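Local coordinates for protein putative alpha-L-fucosidase (Bacteroides thetaiotaomicron, PDB 4H41) that is a putative alpha-L-fucosidase with a TIM-barrel fold, probably a glycoside hydrolase that acts on host glycans, at residues K115-W127 with E135-W147. Sequence-based numbering, arbitrary orientation.
Sequences KFYFGLYDSGRYW and EIEDNKYVIDEVW
Glu135 reaches across to Ser123 and Tyr126 at the start of helix 125-129. With CG beside the backbone N (chi1 -61°), CG lies 3.7 Å from Tyr126 CB; the bend at chi2 (-57°) then turns the carboxylate onto the N-H groups of Ser123 and Tyr126. OE1 takes an almost straight bond from Ser123 N (2.8 Å). OE2 is gripped by Ser123 OG and, on its anti lone pair, by Tyr126 N (3.0 Å); a water links it to Asp122. An acid suits this buried place because its two oxygens answer several donors at once; an alanine here would probably strand the amides of Ser123 and Tyr126 and let that helix end shift.

One turn along the helix, Asn139 pairs with the backbone of Tyr121. An amide suits this place because it offers an acceptor and a donor side by side: OD1 accepts from N, in the carbonyl plane at 2.9 Å, while ND2 donates to O and also to Glu135 O, which fixes its rotation. Asp138 OD2 meets Arg125 NH1 (2.7 Å) in a salt bridge at the guanidinium edge; its OD1 goes to Tyr88.

Farther on, contacts turn apolar. With CG anti to the backbone N (chi1 -177°), the Phe118 ring is carried toward helix 136-151, and Val146 CG1 sits over its centre in a CH-pi contact, 3.7 Å from the centroid.

This is a beta-alpha unit of the barrel: helix 136-151 packs outside strand 115-119, between helices 101-111 and 173-187.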
# COMPACT_ATOMS: atom_id res chain seq x y z
N LYS B 115 -24.82 -20.53 1.29
CA LYS B 115 -25.21 -20.36 2.69
C LYS B 115 -24.56 -19.10 3.23
O LYS B 115 -23.36 -18.88 3.03
CB LYS B 115 -24.80 -21.55 3.55
CG LYS B 115 -25.75 -22.72 3.40
CD LYS B 115 -25.51 -23.75 4.49
CE LYS B 115 -26.37 -24.98 4.47
NZ LYS B 115 -26.91 -25.38 3.12
N PHE B 116 -25.35 -18.24 3.85
CA PHE B 116 -24.87 -17.02 4.46
C PHE B 116 -24.73 -17.24 5.97
O PHE B 116 -25.68 -17.72 6.60
CB PHE B 116 -25.84 -15.84 4.17
CG PHE B 116 -25.52 -14.57 4.93
CD1 PHE B 116 -26.13 -14.30 6.14
CD2 PHE B 116 -24.66 -13.63 4.40
CE1 PHE B 116 -25.91 -13.09 6.79
CE2 PHE B 116 -24.39 -12.45 5.09
CZ PHE B 116 -25.06 -12.17 6.25
N TYR B 117 -23.58 -16.88 6.54
CA TYR B 117 -23.32 -16.89 7.98
C TYR B 117 -23.27 -15.44 8.48
O TYR B 117 -22.55 -14.62 7.92
CB TYR B 117 -22.01 -17.58 8.34
CG TYR B 117 -22.07 -19.08 8.36
CD1 TYR B 117 -22.36 -19.81 7.21
CD2 TYR B 117 -21.73 -19.79 9.51
CE1 TYR B 117 -22.37 -21.20 7.22
CE2 TYR B 117 -21.73 -21.18 9.53
CZ TYR B 117 -22.01 -21.88 8.37
OH TYR B 117 -22.00 -23.25 8.37
N PHE B 118 -23.97 -15.17 9.57
CA PHE B 118 -24.07 -13.85 10.19
C PHE B 118 -23.01 -13.69 11.27
O PHE B 118 -23.02 -14.40 12.25
CB PHE B 118 -25.48 -13.70 10.80
CG PHE B 118 -25.70 -12.34 11.40
CD1 PHE B 118 -26.13 -11.28 10.62
CD2 PHE B 118 -25.42 -12.10 12.74
CE1 PHE B 118 -26.34 -10.02 11.18
CE2 PHE B 118 -25.66 -10.84 13.31
CZ PHE B 118 -26.12 -9.82 12.53
N GLY B 119 -22.11 -12.73 11.09
CA GLY B 119 -21.10 -12.43 12.09
C GLY B 119 -21.66 -11.59 13.22
O GLY B 119 -22.31 -10.56 12.98
N LEU B 120 -21.33 -11.95 14.45
CA LEU B 120 -21.82 -11.20 15.60
C LEU B 120 -21.19 -9.82 15.70
O LEU B 120 -20.15 -9.53 15.10
CB LEU B 120 -21.60 -12.01 16.90
CG LEU B 120 -22.35 -13.34 16.99
CD1 LEU B 120 -22.24 -13.93 18.38
CD2 LEU B 120 -23.85 -13.17 16.61
N TYR B 121 -21.85 -8.97 16.47
CA TYR B 121 -21.45 -7.59 16.66
C TYR B 121 -20.17 -7.52 17.51
O TYR B 121 -20.04 -8.25 18.50
CB TYR B 121 -22.60 -6.81 17.32
CG TYR B 121 -22.25 -5.39 17.69
CD1 TYR B 121 -22.00 -4.43 16.72
CD2 TYR B 121 -22.12 -5.02 19.02
CE1 TYR B 121 -21.65 -3.12 17.07
CE2 TYR B 121 -21.76 -3.73 19.38
CZ TYR B 121 -21.50 -2.78 18.40
OH TYR B 121 -21.10 -1.54 18.82
N ASP B 122 -19.28 -6.61 17.16
CA ASP B 122 -18.03 -6.34 17.87
C ASP B 122 -18.10 -4.92 18.43
O ASP B 122 -17.98 -3.94 17.69
CB ASP B 122 -16.85 -6.53 16.91
CG ASP B 122 -15.46 -6.37 17.54
OD1 ASP B 122 -15.38 -5.90 18.71
OD2 ASP B 122 -14.47 -6.62 16.85
N SER B 123 -18.28 -4.79 19.75
CA SER B 123 -18.44 -3.46 20.36
C SER B 123 -17.16 -2.67 20.56
O SER B 123 -17.26 -1.48 20.86
CB SER B 123 -19.11 -3.57 21.73
OG SER B 123 -18.20 -4.01 22.74
N GLY B 124 -16.01 -3.32 20.50
CA GLY B 124 -14.72 -2.71 20.78
C GLY B 124 -14.29 -2.85 22.24
O GLY B 124 -13.12 -2.69 22.54
N ARG B 125 -15.22 -3.22 23.15
CA ARG B 125 -14.94 -3.33 24.59
C ARG B 125 -13.95 -4.45 24.89
O ARG B 125 -13.05 -4.27 25.72
CB ARG B 125 -16.23 -3.58 25.38
CG ARG B 125 -17.13 -2.36 25.42
CD ARG B 125 -18.37 -2.60 26.28
NE ARG B 125 -19.41 -1.61 25.97
CZ ARG B 125 -20.44 -1.78 25.15
NH1 ARG B 125 -20.65 -2.95 24.57
NH2 ARG B 125 -21.30 -0.79 24.94
N TYR B 126 -14.08 -5.60 24.22
CA TYR B 126 -13.12 -6.67 24.39
C TYR B 126 -11.73 -6.20 23.90
O TYR B 126 -10.73 -6.38 24.61
CB TYR B 126 -13.56 -7.94 23.62
CG TYR B 126 -12.41 -8.84 23.23
CD1 TYR B 126 -11.63 -9.46 24.20
CD2 TYR B 126 -12.13 -9.10 21.90
CE1 TYR B 126 -10.58 -10.30 23.84
CE2 TYR B 126 -11.07 -9.93 21.54
CZ TYR B 126 -10.32 -10.56 22.51
OH TYR B 126 -9.26 -11.39 22.20
N TRP B 127 -11.65 -5.59 22.73
CA TRP B 127 -10.34 -5.11 22.23
C TRP B 127 -9.70 -4.09 23.19
O TRP B 127 -8.49 -4.09 23.36
CB TRP B 127 -10.48 -4.49 20.84
CG TRP B 127 -10.85 -5.49 19.79
CD1 TRP B 127 -11.98 -5.50 19.03
CD2 TRP B 127 -10.12 -6.67 19.44
NE1 TRP B 127 -11.99 -6.60 18.21
CE2 TRP B 127 -10.87 -7.35 18.45
CE3 TRP B 127 -8.88 -7.22 19.84
CZ2 TRP B 127 -10.44 -8.56 17.88
CZ3 TRP B 127 -8.44 -8.41 19.25
CH2 TRP B 127 -9.19 -9.02 18.23
N GLU B 135 -18.63 -8.60 25.27
CA GLU B 135 -19.33 -8.68 23.99
C GLU B 135 -20.69 -9.38 24.08
O GLU B 135 -21.46 -9.34 23.12
CB GLU B 135 -18.43 -9.39 22.98
CG GLU B 135 -17.12 -8.65 22.71
CD GLU B 135 -17.31 -7.22 22.23
OE1 GLU B 135 -18.35 -6.96 21.57
OE2 GLU B 135 -16.54 -6.34 22.65
N ILE B 136 -20.98 -10.01 25.20
CA ILE B 136 -22.23 -10.76 25.33
C ILE B 136 -23.47 -9.87 25.26
O ILE B 136 -24.39 -10.20 24.52
CB ILE B 136 -22.25 -11.57 26.65
CG1 ILE B 136 -21.07 -12.59 26.73
CG2 ILE B 136 -23.60 -12.32 26.78
CD1 ILE B 136 -20.86 -13.10 28.11
N GLU B 137 -23.52 -8.79 26.06
CA GLU B 137 -24.76 -8.02 26.22
C GLU B 137 -25.33 -7.45 24.93
O GLU B 137 -26.52 -7.67 24.68
CB GLU B 137 -24.59 -6.89 27.23
CG GLU B 137 -25.91 -6.26 27.62
CD GLU B 137 -25.91 -5.57 28.97
OE1 GLU B 137 -24.87 -4.98 29.34
OE2 GLU B 137 -26.96 -5.62 29.66
N ASP B 138 -24.56 -6.73 24.13
CA ASP B 138 -25.11 -6.15 22.87
C ASP B 138 -25.55 -7.25 21.93
O ASP B 138 -26.56 -7.09 21.25
CB ASP B 138 -24.10 -5.26 22.15
CG ASP B 138 -23.76 -3.96 22.87
OD1 ASP B 138 -24.60 -3.46 23.63
OD2 ASP B 138 -22.62 -3.53 22.76
N ASN B 139 -24.82 -8.39 21.90
CA ASN B 139 -25.20 -9.48 21.01
C ASN B 139 -26.50 -10.14 21.47
O ASN B 139 -27.18 -10.66 20.61
CB ASN B 139 -24.12 -10.49 20.82
CG ASN B 139 -23.16 -10.02 19.78
OD1 ASN B 139 -23.54 -9.85 18.59
ND2 ASN B 139 -21.96 -9.68 20.19
N LYS B 140 -26.90 -10.04 22.76
CA LYS B 140 -28.22 -10.55 23.15
C LYS B 140 -29.33 -9.86 22.35
O LYS B 140 -30.28 -10.52 21.93
CB LYS B 140 -28.49 -10.39 24.65
CG LYS B 140 -27.54 -11.15 25.53
CD LYS B 140 -28.09 -11.31 26.92
CE LYS B 140 -27.02 -11.86 27.82
NZ LYS B 140 -27.55 -12.34 29.13
N TYR B 141 -29.20 -8.55 22.14
CA TYR B 141 -30.19 -7.77 21.40
C TYR B 141 -30.03 -7.96 19.91
O TYR B 141 -31.03 -8.08 19.21
CB TYR B 141 -30.07 -6.29 21.73
CG TYR B 141 -30.39 -6.00 23.17
CD1 TYR B 141 -31.71 -5.78 23.58
CD2 TYR B 141 -29.40 -6.02 24.14
CE1 TYR B 141 -32.02 -5.53 24.91
CE2 TYR B 141 -29.70 -5.79 25.48
CZ TYR B 141 -31.01 -5.55 25.87
OH TYR B 141 -31.30 -5.33 27.19
N VAL B 142 -28.78 -7.99 19.41
CA VAL B 142 -28.50 -8.16 17.99
C VAL B 142 -29.01 -9.51 17.50
O VAL B 142 -29.70 -9.55 16.47
CB VAL B 142 -27.00 -7.97 17.67
CG1 VAL B 142 -26.64 -8.45 16.25
CG2 VAL B 142 -26.58 -6.50 17.86
N ILE B 143 -28.64 -10.60 18.17
CA ILE B 143 -29.12 -11.92 17.79
C ILE B 143 -30.66 -11.94 17.74
O ILE B 143 -31.21 -12.42 16.76
CB ILE B 143 -28.56 -13.01 18.75
CG1 ILE B 143 -27.02 -13.12 18.59
CG2 ILE B 143 -29.23 -14.39 18.50
CD1 ILE B 143 -26.29 -13.82 19.82
N ASP B 144 -31.33 -11.42 18.75
CA ASP B 144 -32.80 -11.42 18.82
C ASP B 144 -33.43 -10.67 17.62
O ASP B 144 -34.27 -11.24 16.92
CB ASP B 144 -33.27 -10.79 20.12
CG ASP B 144 -34.78 -10.53 20.15
OD1 ASP B 144 -35.56 -11.52 20.06
OD2 ASP B 144 -35.19 -9.33 20.15
N GLU B 145 -32.95 -9.48 17.33
CA GLU B 145 -33.58 -8.67 16.26
C GLU B 145 -33.23 -9.21 14.87
O GLU B 145 -34.08 -9.22 13.99
CB GLU B 145 -33.24 -7.16 16.40
CG GLU B 145 -31.80 -6.80 16.14
CD GLU B 145 -31.42 -5.34 16.31
OE1 GLU B 145 -32.15 -4.57 16.98
OE2 GLU B 145 -30.34 -4.98 15.80
N VAL B 146 -32.02 -9.71 14.70
CA VAL B 146 -31.58 -10.24 13.43
C VAL B 146 -32.32 -11.54 13.08
O VAL B 146 -32.65 -11.74 11.91
CB VAL B 146 -30.04 -10.40 13.45
CG1 VAL B 146 -29.56 -11.42 12.46
CG2 VAL B 146 -29.40 -9.03 13.20
N TRP B 147 -32.60 -12.41 14.03
CA TRP B 147 -33.41 -13.60 13.73
C TRP B 147 -34.81 -13.17 13.24
O TRP B 147 -35.32 -13.70 12.26
CB TRP B 147 -33.57 -14.53 14.94
CG TRP B 147 -34.27 -15.79 14.54
CD1 TRP B 147 -35.57 -16.14 14.82
CD2 TRP B 147 -33.80 -16.75 13.58
NE1 TRP B 147 -35.90 -17.30 14.16
CE2 TRP B 147 -34.83 -17.70 13.40
CE3 TRP B 147 -32.57 -16.95 12.94
CZ2 TRP B 147 -34.70 -18.78 12.52
CZ3 TRP B 147 -32.46 -18.00 12.05
CH2 TRP B 147 -33.50 -18.92 11.88
O HOH W 1 -14.24 -5.80 21.18